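Pullulanase (PDB 2WAN) hydrolyses the alpha-1,6-glucosidic linkages of pullulan and probably the alpha-1,6 branch points of starch-type polysaccharides. Local coordinates at residues G650-G655 against V666-Q671. Numbering follows the deposited sequence.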
ATOM      1  N   GLY A 650       0.543   5.384  -3.060  1.00 10.99           N
ATOM      2  CA  GLY A 650       0.360   4.895  -1.695  1.00 10.14           C
ATOM      3  C   GLY A 650       1.612   4.918  -0.852  1.00 13.82           C
ATOM      4  O   GLY A 650       2.651   5.398  -1.302  1.00 11.00           O
ATOM      5  N   GLU A 651       1.507   4.393   0.368  1.00 13.50           N
ATOM      6  CA  GLU A 651       2.625   4.429   1.324  1.00 13.06           C
ATOM      7  C   GLU A 651       3.644   3.326   1.037  1.00 13.70           C
ATOM      8  O   GLU A 651       3.286   2.134   1.025  1.00 15.54           O
ATOM      9  CB  GLU A 651       2.119   4.264   2.747  1.00 14.85           C
ATOM     10  CG  GLU A 651       1.138   5.335   3.197  1.00 14.44           C
ATOM     11  CD  GLU A 651       0.534   4.995   4.548  1.00 17.82           C
ATOM     12  OE1 GLU A 651      -0.117   3.919   4.693  1.00 15.96           O
ATOM     13  OE2 GLU A 651       0.700   5.818   5.474  1.00 18.28           O
ATOM     14  N   PRO A 652       4.911   3.708   0.803  1.00 12.74           N
ATOM     15  CA  PRO A 652       5.939   2.701   0.477  1.00 14.90           C
ATOM     16  C   PRO A 652       6.559   2.090   1.744  1.00 16.00           C
ATOM     17  O   PRO A 652       7.787   1.974   1.864  1.00 16.75           O
ATOM     18  CB  PRO A 652       6.968   3.521  -0.315  1.00 13.81           C
ATOM     19  CG  PRO A 652       6.938   4.861   0.410  1.00 13.61           C
ATOM     20  CD  PRO A 652       5.417   5.081   0.574  1.00 13.85           C
ATOM     21  N   TRP A 653       5.714   1.711   2.695  1.00 14.30           N
ATOM     22  CA  TRP A 653       6.199   1.077   3.919  1.00 17.20           C
ATOM     23  C   TRP A 653       5.156   0.136   4.489  1.00 16.89           C
ATOM     24  O   TRP A 653       4.011   0.098   4.022  1.00 16.01           O
ATOM     25  CB  TRP A 653       6.681   2.120   4.966  1.00 18.09           C
ATOM     26  CG  TRP A 653       5.693   3.201   5.268  1.00 18.36           C
ATOM     27  CD1 TRP A 653       4.577   3.093   6.040  1.00 17.99           C
ATOM     28  CD2 TRP A 653       5.717   4.558   4.779  1.00 19.01           C
ATOM     29  NE1 TRP A 653       3.907   4.297   6.079  1.00 19.05           N
ATOM     30  CE2 TRP A 653       4.579   5.208   5.308  1.00 18.20           C
ATOM     31  CE3 TRP A 653       6.598   5.287   3.961  1.00 16.55           C
ATOM     32  CZ2 TRP A 653       4.286   6.563   5.040  1.00 16.87           C
ATOM     33  CZ3 TRP A 653       6.310   6.636   3.690  1.00 17.70           C
ATOM     34  CH2 TRP A 653       5.160   7.252   4.225  1.00 18.51           C
ATOM     35  N   THR A 654       5.557  -0.628   5.501  1.00 16.01           N
ATOM     36  CA  THR A 654       4.662  -1.578   6.149  1.00 17.96           C
ATOM     37  C   THR A 654       4.355  -1.104   7.571  1.00 18.97           C
ATOM     38  O   THR A 654       4.892  -0.083   8.022  1.00 19.75           O
ATOM     39  CB  THR A 654       5.300  -2.977   6.217  1.00 18.75           C
ATOM     40  OG1 THR A 654       6.390  -2.947   7.153  1.00 20.29           O
ATOM     41  CG2 THR A 654       5.780  -3.414   4.824  1.00 17.74           C
ATOM     42  N   GLY A 655       3.491  -1.835   8.273  1.00 16.11           N
ATOM     43  CA  GLY A 655       3.180  -1.529   9.670  1.00 19.43           C
ATOM     44  C   GLY A 655       3.756  -2.518  10.661  1.00 21.32           C
ATOM     45  O   GLY A 655       3.501  -2.419  11.862  1.00 23.47           O
ATOM     46  N   VAL A 666       6.550  -3.050  -2.083  1.00 14.76           N
ATOM     47  CA  VAL A 666       6.664  -1.802  -2.845  1.00 14.89           C
ATOM     48  C   VAL A 666       7.216  -0.680  -1.960  1.00 15.96           C
ATOM     49  O   VAL A 666       6.493   0.223  -1.522  1.00 15.13           O
ATOM     50  CB  VAL A 666       5.342  -1.369  -3.536  1.00 14.44           C
ATOM     51  CG1 VAL A 666       5.626  -0.314  -4.634  1.00 12.30           C
ATOM     52  CG2 VAL A 666       4.613  -2.577  -4.132  1.00 16.41           C
ATOM     53  N   THR A 667       8.519  -0.761  -1.697  1.00 14.61           N
ATOM     54  CA  THR A 667       9.258   0.309  -1.010  1.00 15.07           C
ATOM     55  C   THR A 667       9.742   1.324  -2.059  1.00 13.07           C
ATOM     56  O   THR A 667       9.566   1.105  -3.249  1.00 14.88           O
ATOM     57  CB  THR A 667      10.458  -0.281  -0.228  1.00 16.08           C
ATOM     58  OG1 THR A 667      11.193  -1.151  -1.094  1.00 18.05           O
ATOM     59  CG2 THR A 667       9.965  -1.078   0.971  1.00 17.44           C
ATOM     60  N   LYS A 668      10.304   2.454  -1.624  1.00 12.42           N
ATOM     61  CA  LYS A 668      10.703   3.491  -2.576  1.00 12.54           C
ATOM     62  C   LYS A 668      11.733   2.965  -3.576  1.00 14.54           C
ATOM     63  O   LYS A 668      12.730   2.334  -3.187  1.00 17.72           O
ATOM     64  CB  LYS A 668      11.232   4.738  -1.853  1.00 12.81           C
ATOM     65  CG  LYS A 668      10.197   5.440  -0.957  1.00 16.31           C
ATOM     66  CD  LYS A 668      10.676   6.843  -0.568  1.00 16.45           C
ATOM     67  CE  LYS A 668      11.906   6.788   0.375  1.00 17.35           C
ATOM     68  NZ  LYS A 668      11.606   6.140   1.682  1.00 18.79           N
ATOM     69  N   GLY A 669      11.483   3.218  -4.854  1.00 15.55           N
ATOM     70  CA  GLY A 669      12.327   2.697  -5.946  1.00 15.24           C
ATOM     71  C   GLY A 669      11.618   1.549  -6.653  1.00 16.18           C
ATOM     72  O   GLY A 669      11.770   1.356  -7.856  1.00 17.97           O
ATOM     73  N   GLN A 670      10.805   0.803  -5.906  1.00 16.07           N
ATOM     74  CA  GLN A 670      10.116  -0.357  -6.472  1.00 16.67           C
ATOM     75  C   GLN A 670       8.928   0.008  -7.373  1.00 14.64           C
ATOM     76  O   GLN A 670       8.434  -0.830  -8.132  1.00 15.55           O
ATOM     77  CB  GLN A 670       9.675  -1.304  -5.354  1.00 16.62           C
ATOM     78  CG  GLN A 670      10.826  -1.879  -4.536  1.00 18.80           C
ATOM     79  CD  GLN A 670      11.253  -3.225  -5.079  1.00 29.28           C
ATOM     80  OE1 GLN A 670      11.757  -3.324  -6.197  1.00 24.69           O
ATOM     81  NE2 GLN A 670      11.013  -4.276  -4.305  1.00 32.24           N
ATOM     82  N   GLN A 671       8.479   1.263  -7.312  1.00 13.79           N
ATOM     83  CA  GLN A 671       7.375   1.740  -8.151  1.00 12.93           C
ATOM     84  C   GLN A 671       7.806   2.121  -9.556  1.00 14.88           C
ATOM     85  O   GLN A 671       6.961   2.397 -10.409  1.00 13.66           O
ATOM     86  CB  GLN A 671       6.687   2.954  -7.494  1.00 13.45           C
ATOM     87  CG  GLN A 671       7.366   4.312  -7.765  1.00 14.14           C
ATOM     88  CD  GLN A 671       8.776   4.433  -7.187  1.00 13.99           C
ATOM     89  OE1 GLN A 671       9.077   3.901  -6.114  1.00 13.40           O
ATOM     90  NE2 GLN A 671       9.640   5.170  -7.890  1.00 14.28           N
TER
HETATM   91  O   HOH W   1      10.614   2.945   1.256  1.00 22.00           O
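Lys-668 sets its CG anti to the carbonyl carbon and beside the backbone N (chi1 -63°), which lays the start of the chain against the ring of Pro-652. CG of Lys-668 meets CG of Pro-652 at 3.6 Å. The chain then bends at chi3 and chi4 (-68° and -63°). These bends carry NZ to Asp-681, with which it forms a salt bridge.

Pro-652 is the centre of an inverse gamma turn, closed by a weak bond of 3.0 Å from Trp-653 N to Glu-651 O. Its CB is directed toward 666-671, and it buries more area than any other residue of the contact. Pro-652 CB packs 3.5 Å from Val-666 O. Pro-652 CA also makes a CA-H...O contact with Val-666 O at 3.2 Å. Val-666 O is buried here and has no hydrogen-bond partner in the model, so the CH contact may compensate in part.

A water joins the two backbones. It donates to Pro-652 O at 3.1 Å and accepts from Lys-668 N at 2.9 Å. Lys-668 NZ adds a weak third bond. Thr-667 contributes its CG2 methyl, which lies 3.9 Å from Pro-652 O.

The type II beta turn from Thr-667 to Gln-670 shapes 666-671. Gln-671 OE1 braces it by accepting a hydrogen bond from Gly-669 N, which lies in the plane of the Gln-671 side-chain carbonyl, on a lone pair.

Both segments belong to the long loop that follows strand 647-650 of the (beta/alpha)8 catalytic barrel. The contact folds this loop back on its own beginning, next to Glu-651, which forms a salt bridge with Arg-620. Strand 677-679 packs on Pro-652 through Val-678 and Phe-679, and helix 681-688 meets Lys-668 through Asp-681 and Asn-682.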